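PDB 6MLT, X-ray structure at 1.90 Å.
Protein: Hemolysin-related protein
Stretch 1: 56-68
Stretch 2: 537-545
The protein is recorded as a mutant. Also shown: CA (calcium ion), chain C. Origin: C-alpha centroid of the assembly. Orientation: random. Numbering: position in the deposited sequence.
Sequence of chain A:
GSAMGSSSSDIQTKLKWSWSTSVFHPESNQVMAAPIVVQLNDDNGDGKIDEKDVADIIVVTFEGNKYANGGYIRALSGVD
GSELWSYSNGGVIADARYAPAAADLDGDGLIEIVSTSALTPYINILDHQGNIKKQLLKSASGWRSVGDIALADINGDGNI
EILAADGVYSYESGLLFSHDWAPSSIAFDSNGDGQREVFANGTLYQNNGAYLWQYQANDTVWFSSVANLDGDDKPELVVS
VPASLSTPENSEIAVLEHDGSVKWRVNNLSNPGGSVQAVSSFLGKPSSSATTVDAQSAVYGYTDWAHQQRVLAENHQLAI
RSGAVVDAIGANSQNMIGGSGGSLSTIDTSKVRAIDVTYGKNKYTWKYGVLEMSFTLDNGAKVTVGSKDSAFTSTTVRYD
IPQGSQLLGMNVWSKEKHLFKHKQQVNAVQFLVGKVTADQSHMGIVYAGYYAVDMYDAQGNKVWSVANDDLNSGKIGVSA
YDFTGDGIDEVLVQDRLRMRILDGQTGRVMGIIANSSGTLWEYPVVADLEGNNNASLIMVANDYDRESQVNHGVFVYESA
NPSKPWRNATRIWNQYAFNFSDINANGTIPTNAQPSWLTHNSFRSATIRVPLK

Stretch 1 56-68: DIIVVTFEGNKYA
Stretch 2, residues 537-545: LIMVANDYD

No hydrogen bond joins these two stretches, although a strand lies on each side and at least 477 residues separate any touching pair. They pack through side chains.

Strand 537-541 and the strand that starts stretch 1 run in the same general direction. Their CA atoms are too far apart for backbone pairing: 8.6 Å from Ile57 CA to Ile538 CA and 8.4 Å from Val59 CA to Val540 CA. The backbones close in later, with Gly64 CA 5.3 Å from Tyr544 CA.

Between the strands, alternate side chains point toward the partner. Ile57 (chi1 m, chi2 p) meets Ile538 (chi1 m, chi2 137°), CG1 of Ile57 lying 4.1 Å from CG2 of Ile538. Val59 and Val540, both m, meet with their CG1 atoms 4.2 Å apart. These buried contacts are apolar. Asp56 and Ile58 do not reach stretch 2; Asp56 binds calcium through OD1 at 2.4 Å and OD2 at 2.5 Å.

Tyr544 (chi1 p, chi2 86°) has the largest covered area. Phe62 (chi1 p, chi2 -87°) starts sideways, but its ring approaches: Phe62 CE2 is 4.1 Å from Tyr544 CD2, which lies at the Phe62 ring edge. Phe62 CZ is also 4.4 Å from Asn542 CB.

A type II' turn runs from Glu63 to Lys66, closed by Lys66 N to Glu63 O at 2.9 Å. Gly64 has phi/psi 54/-129; its positive phi favours glycine. Gly64 O lies 3.1 Å from Tyr544 CB and is buried without a polar partner. Asn65 (phi/psi -102/20, chi1 p) places CA over a Tyr544 face, 4.2 Å from the centroid of that ring, a CH-pi contact.

Tyr67 (chi1 p, chi2 83°) meets Tyr544 obliquely. Their ring centroids are 5.9 Å apart, the planes at 40°. Tyr67 CE2 lies 3.5 Å from Tyr544 OH.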

ATOM      1  N   ASP A  56       1.398  19.621 -10.040  1.00 18.18           N
ATOM      2  CA  ASP A  56       0.468  19.939 -11.109  1.00 18.07           C
ATOM      3  C   ASP A  56      -0.373  18.723 -11.462  1.00 20.71           C
ATOM      4  O   ASP A  56      -0.135  17.613 -10.980  1.00 17.53           O
ATOM      5  CB  ASP A  56       1.249  20.444 -12.312  1.00 19.50           C
ATOM      6  CG  ASP A  56       2.133  21.602 -11.938  1.00 19.25           C
ATOM      7  OD1 ASP A  56       1.573  22.612 -11.464  1.00 18.63           O
ATOM      8  OD2 ASP A  56       3.373  21.485 -12.060  1.00 19.65           O
ATOM      9  N   ILE A  57      -1.379  18.948 -12.303  1.00 17.25           N
ATOM     10  CA  ILE A  57      -2.360  17.928 -12.652  1.00 19.02           C
ATOM     11  C   ILE A  57      -2.243  17.624 -14.143  1.00 18.05           C
ATOM     12  O   ILE A  57      -2.161  18.543 -14.966  1.00 21.10           O
ATOM     13  CB  ILE A  57      -3.789  18.374 -12.284  1.00 21.39           C
ATOM     14  CG1 ILE A  57      -4.000  18.316 -10.762  1.00 27.14           C
ATOM     15  CG2 ILE A  57      -4.830  17.485 -12.962  1.00 21.03           C
ATOM     16  CD1 ILE A  57      -3.392  19.432  -9.980  1.00 32.45           C
ATOM     17  N   ILE A  58      -2.241  16.338 -14.484  1.00 15.55           N
ATOM     18  CA  ILE A  58      -2.276  15.876 -15.867  1.00 16.22           C
ATOM     19  C   ILE A  58      -3.589  15.141 -16.098  1.00 16.43           C
ATOM     20  O   ILE A  58      -3.934  14.222 -15.344  1.00 16.94           O
ATOM     21  CB  ILE A  58      -1.086  14.960 -16.194  1.00 19.80           C
ATOM     22  CG1 ILE A  58       0.224  15.737 -16.105  1.00 23.57           C
ATOM     23  CG2 ILE A  58      -1.252  14.359 -17.604  1.00 21.69           C
ATOM     24  CD1 ILE A  58       1.453  14.846 -16.062  1.00 29.09           C
ATOM     25  N   VAL A  59      -4.299  15.528 -17.158  1.00 16.30           N
ATOM     26  CA  VAL A  59      -5.549  14.900 -17.563  1.00 18.01           C
ATOM     27  C   VAL A  59      -5.541  14.744 -19.078  1.00 16.62           C
ATOM     28  O   VAL A  59      -4.716  15.328 -19.785  1.00 18.30           O
ATOM     29  CB  VAL A  59      -6.786  15.705 -17.109  1.00 19.00           C
ATOM     30  CG1 VAL A  59      -6.861  15.738 -15.597  1.00 17.93           C
ATOM     31  CG2 VAL A  59      -6.745  17.115 -17.665  1.00 20.09           C
ATOM     32  N   VAL A  60      -6.477  13.939 -19.571  1.00 18.68           N
ATOM     33  CA  VAL A  60      -6.713  13.763 -20.998  1.00 16.37           C
ATOM     34  C   VAL A  60      -8.135  14.233 -21.281  1.00 16.88           C
ATOM     35  O   VAL A  60      -9.086  13.740 -20.663  1.00 17.50           O
ATOM     36  CB  VAL A  60      -6.513  12.304 -21.435  1.00 15.28           C
ATOM     37  CG1 VAL A  60      -6.643  12.182 -22.952  1.00 17.04           C
ATOM     38  CG2 VAL A  60      -5.149  11.771 -20.952  1.00 17.91           C
ATOM     39  N   THR A  61      -8.283  15.188 -22.200  1.00 16.03           N
ATOM     40  CA  THR A  61      -9.580  15.778 -22.506  1.00 16.76           C
ATOM     41  C   THR A  61     -10.114  15.256 -23.836  1.00 20.18           C
ATOM     42  O   THR A  61      -9.349  15.003 -24.774  1.00 19.09           O
ATOM     43  CB  THR A  61      -9.497  17.311 -22.557  1.00 18.81           C
ATOM     44  OG1 THR A  61      -8.602  17.728 -23.603  1.00 20.18           O
ATOM     45  CG2 THR A  61      -9.003  17.862 -21.235  1.00 17.14           C
ATOM     46  N   PHE A  62     -11.441  15.103 -23.918  1.00 17.77           N
ATOM     47  CA  PHE A  62     -12.114  14.685 -25.144  1.00 19.50           C
ATOM     48  C   PHE A  62     -13.337  15.561 -25.396  1.00 21.98           C
ATOM     49  O   PHE A  62     -13.800  16.298 -24.521  1.00 19.24           O
ATOM     50  CB  PHE A  62     -12.529  13.205 -25.092  1.00 17.20           C
ATOM     51  CG  PHE A  62     -13.514  12.882 -24.011  1.00 17.22           C
ATOM     52  CD1 PHE A  62     -13.078  12.566 -22.734  1.00 17.37           C
ATOM     53  CD2 PHE A  62     -14.877  12.870 -24.271  1.00 19.25           C
ATOM     54  CE1 PHE A  62     -13.985  12.252 -21.732  1.00 16.76           C
ATOM     55  CE2 PHE A  62     -15.786  12.561 -23.271  1.00 17.69           C
ATOM     56  CZ  PHE A  62     -15.337  12.250 -22.004  1.00 17.47           C
ATOM     57  N   GLU A  63     -13.865  15.453 -26.615  1.00 21.82           N
ATOM     58  CA  GLU A  63     -15.002  16.245 -27.060  1.00 24.71           C
ATOM     59  C   GLU A  63     -16.278  15.420 -26.995  1.00 21.23           C
ATOM     60  O   GLU A  63     -16.294  14.253 -27.396  1.00 22.58           O
ATOM     61  CB  GLU A  63     -14.798  16.739 -28.496  1.00 33.15           C
ATOM     62  CG  GLU A  63     -15.973  17.559 -29.030  1.00 43.81           C
ATOM     63  CD  GLU A  63     -15.907  17.805 -30.531  1.00 47.92           C
ATOM     64  OE1 GLU A  63     -15.067  17.181 -31.215  1.00 44.27           O
ATOM     65  OE2 GLU A  63     -16.715  18.622 -31.022  1.00 49.16           O
ATOM     66  N   GLY A  64     -17.346  16.048 -26.512  1.00 23.16           N
ATOM     67  CA  GLY A  64     -18.662  15.424 -26.550  1.00 23.81           C
ATOM     68  C   GLY A  64     -18.659  14.054 -25.910  1.00 23.90           C
ATOM     69  O   GLY A  64     -18.203  13.875 -24.778  1.00 22.36           O
ATOM     70  N   ASN A  65     -19.190  13.066 -26.633  1.00 22.18           N
ATOM     71  CA  ASN A  65     -19.230  11.693 -26.151  1.00 23.19           C
ATOM     72  C   ASN A  65     -18.140  10.827 -26.779  1.00 24.86           C
ATOM     73  O   ASN A  65     -18.257   9.600 -26.774  1.00 26.83           O
ATOM     74  CB  ASN A  65     -20.605  11.082 -26.420  1.00 24.86           C
ATOM     75  CG  ASN A  65     -20.892  10.903 -27.900  1.00 30.42           C
ATOM     76  OD1 ASN A  65     -20.046  11.171 -28.752  1.00 28.36           O
ATOM     77  ND2 ASN A  65     -22.092  10.437 -28.209  1.00 33.62           N
ATOM     78  N   LYS A  66     -17.086  11.443 -27.312  1.00 24.02           N
ATOM     79  CA  LYS A  66     -16.072  10.728 -28.092  1.00 22.89           C
ATOM     80  C   LYS A  66     -14.917  10.229 -27.235  1.00 22.72           C
ATOM     81  O   LYS A  66     -13.753  10.290 -27.643  1.00 22.66           O
ATOM     82  CB  LYS A  66     -15.559  11.632 -29.212  1.00 23.07           C
ATOM     83  N   TYR A  67     -15.206   9.689 -26.054  1.00 19.27           N
ATOM     84  CA  TYR A  67     -14.136   9.305 -25.140  1.00 21.35           C
ATOM     85  C   TYR A  67     -13.368   8.077 -25.609  1.00 22.78           C
ATOM     86  O   TYR A  67     -12.290   7.804 -25.068  1.00 21.82           O
ATOM     87  CB  TYR A  67     -14.700   9.045 -23.738  1.00 20.88           C
ATOM     88  CG  TYR A  67     -15.822   8.035 -23.703  1.00 22.63           C
ATOM     89  CD1 TYR A  67     -15.559   6.671 -23.673  1.00 23.56           C
ATOM     90  CD2 TYR A  67     -17.146   8.447 -23.713  1.00 27.80           C
ATOM     91  CE1 TYR A  67     -16.590   5.746 -23.648  1.00 27.00           C
ATOM     92  CE2 TYR A  67     -18.184   7.533 -23.685  1.00 31.30           C
ATOM     93  CZ  TYR A  67     -17.900   6.185 -23.651  1.00 33.20           C
ATOM     94  OH  TYR A  67     -18.934   5.271 -23.626  1.00 38.34           O
ATOM     95  N   ALA A  68     -13.890   7.334 -26.582  1.00 24.95           N
ATOM     96  CA  ALA A  68     -13.238   6.125 -27.064  1.00 24.89           C
ATOM     97  C   ALA A  68     -12.293   6.378 -28.230  1.00 25.24           C
ATOM     98  O   ALA A  68     -11.632   5.440 -28.679  1.00 25.58           O
ATOM     99  CB  ALA A  68     -14.290   5.092 -27.480  1.00 27.48           C
ATOM    100  N   LEU A 537      -8.273  18.416  -3.065  1.00 18.54           N
ATOM    101  CA  LEU A 537      -9.120  17.333  -3.555  1.00 18.31           C
ATOM    102  C   LEU A 537      -9.413  17.576  -5.033  1.00 17.85           C
ATOM    103  O   LEU A 537     -10.069  18.565  -5.384  1.00 17.48           O
ATOM    104  CB  LEU A 537     -10.421  17.267  -2.762  1.00 18.85           C
ATOM    105  CG  LEU A 537     -11.559  16.428  -3.355  1.00 20.70           C
ATOM    106  CD1 LEU A 537     -11.142  14.974  -3.514  1.00 21.41           C
ATOM    107  CD2 LEU A 537     -12.807  16.539  -2.491  1.00 24.60           C
ATOM    108  N   ILE A 538      -8.948  16.665  -5.887  1.00 17.00           N
ATOM    109  CA  ILE A 538      -8.978  16.828  -7.342  1.00 17.55           C
ATOM    110  C   ILE A 538      -9.945  15.811  -7.933  1.00 18.95           C
ATOM    111  O   ILE A 538      -9.833  14.612  -7.651  1.00 18.65           O
ATOM    112  CB  ILE A 538      -7.577  16.640  -7.949  1.00 18.39           C
ATOM    113  CG1 ILE A 538      -6.577  17.614  -7.317  1.00 21.38           C
ATOM    114  CG2 ILE A 538      -7.619  16.826  -9.479  1.00 18.19           C
ATOM    115  CD1 ILE A 538      -5.240  16.995  -6.996  1.00 21.97           C
ATOM    116  N   MET A 539     -10.858  16.272  -8.792  1.00 16.53           N
ATOM    117  CA  MET A 539     -11.790  15.371  -9.452  1.00 21.01           C
ATOM    118  C   MET A 539     -12.056  15.840 -10.876  1.00 17.70           C
ATOM    119  O   MET A 539     -11.946  17.028 -11.195  1.00 17.72           O
ATOM    120  CB  MET A 539     -13.113  15.258  -8.677  1.00 23.22           C
ATOM    121  CG  MET A 539     -13.918  16.530  -8.598  1.00 24.27           C
ATOM    122  SD  MET A 539     -15.279  16.404  -7.413  1.00 22.89           S
ATOM    123  CE  MET A 539     -14.370  16.408  -5.868  1.00 19.95           C
ATOM    124  N   VAL A 540     -12.410  14.888 -11.731  1.00 18.55           N
ATOM    125  CA  VAL A 540     -12.671  15.163 -13.139  1.00 16.84           C
ATOM    126  C   VAL A 540     -14.164  15.028 -13.399  1.00 18.19           C
ATOM    127  O   VAL A 540     -14.878  14.318 -12.683  1.00 16.20           O
ATOM    128  CB  VAL A 540     -11.846  14.227 -14.047  1.00 17.59           C
ATOM    129  CG1 VAL A 540     -10.368  14.345 -13.706  1.00 18.12           C
ATOM    130  CG2 VAL A 540     -12.317  12.779 -13.907  1.00 18.66           C
ATOM    131  N   ALA A 541     -14.638  15.726 -14.428  1.00 15.70           N
ATOM    132  CA  ALA A 541     -16.063  15.801 -14.696  1.00 17.35           C
ATOM    133  C   ALA A 541     -16.316  15.861 -16.193  1.00 17.39           C
ATOM    134  O   ALA A 541     -15.473  16.321 -16.974  1.00 19.75           O
ATOM    135  CB  ALA A 541     -16.700  17.020 -14.021  1.00 17.25           C
ATOM    136  N   ASN A 542     -17.503  15.398 -16.575  1.00 16.75           N
ATOM    137  CA  ASN A 542     -17.973  15.480 -17.946  1.00 18.49           C
ATOM    138  C   ASN A 542     -19.488  15.577 -17.914  1.00 17.91           C
ATOM    139  O   ASN A 542     -20.135  15.097 -16.975  1.00 18.10           O
ATOM    140  CB  ASN A 542     -17.516  14.271 -18.766  1.00 17.56           C
ATOM    141  CG  ASN A 542     -17.902  12.961 -18.116  1.00 19.18           C
ATOM    142  OD1 ASN A 542     -19.028  12.486 -18.277  1.00 20.12           O
ATOM    143  ND2 ASN A 542     -16.972  12.375 -17.368  1.00 17.45           N
ATOM    144  N   ASP A 543     -20.052  16.193 -18.953  1.00 18.39           N
ATOM    145  CA  ASP A 543     -21.485  16.452 -18.988  1.00 19.08           C
ATOM    146  C   ASP A 543     -22.082  16.176 -20.362  1.00 20.60           C
ATOM    147  O   ASP A 543     -23.126  16.739 -20.710  1.00 20.89           O
ATOM    148  CB  ASP A 543     -21.792  17.896 -18.564  1.00 20.65           C
ATOM    149  CG  ASP A 543     -21.062  18.931 -19.401  1.00 26.76           C
ATOM    150  OD1 ASP A 543     -20.460  18.564 -20.432  1.00 24.86           O
ATOM    151  OD2 ASP A 543     -21.098  20.125 -19.019  1.00 27.13           O
ATOM    152  N   TYR A 544     -21.450  15.293 -21.141  1.00 21.72           N
ATOM    153  CA  TYR A 544     -21.959  14.974 -22.471  1.00 23.17           C
ATOM    154  C   TYR A 544     -23.254  14.171 -22.401  1.00 24.31           C
ATOM    155  O   TYR A 544     -24.048  14.211 -23.341  1.00 23.90           O
ATOM    156  CB  TYR A 544     -20.909  14.192 -23.276  1.00 22.65           C
ATOM    157  CG  TYR A 544     -20.612  12.827 -22.692  1.00 21.40           C
ATOM    158  CD1 TYR A 544     -21.392  11.717 -23.016  1.00 20.48           C
ATOM    159  CD2 TYR A 544     -19.563  12.650 -21.801  1.00 22.71           C
ATOM    160  CE1 TYR A 544     -21.129  10.475 -22.470  1.00 19.77           C
ATOM    161  CE2 TYR A 544     -19.295  11.417 -21.251  1.00 22.40           C
ATOM    162  CZ  TYR A 544     -20.082  10.330 -21.586  1.00 22.68           C
ATOM    163  OH  TYR A 544     -19.820   9.096 -21.028  1.00 25.14           O
ATOM    164  N   ASP A 545     -23.481  13.433 -21.314  1.00 22.72           N
ATOM    165  CA  ASP A 545     -24.625  12.532 -21.205  1.00 23.62           C
ATOM    166  C   ASP A 545     -25.764  13.204 -20.444  1.00 25.93           C
ATOM    167  O   ASP A 545     -25.548  13.824 -19.398  1.00 24.45           O
ATOM    168  CB  ASP A 545     -24.221  11.233 -20.503  1.00 24.31           C
ATOM    169  CG  ASP A 545     -25.311  10.169 -20.545  1.00 32.72           C
ATOM    170  OD1 ASP A 545     -26.367  10.359 -19.908  1.00 33.85           O
ATOM    171  OD2 ASP A 545     -25.108   9.138 -21.223  1.00 35.97           O
TER
HETATM  172 CA    CA C1002       3.701  23.525 -10.681  1.00 21.98          CA
HETATM  173  O   HOH W   1       2.236  25.357 -10.626  1.00 19.65           O
HETATM  174  O   HOH W   2       5.909  22.311 -10.479  1.00 19.47           O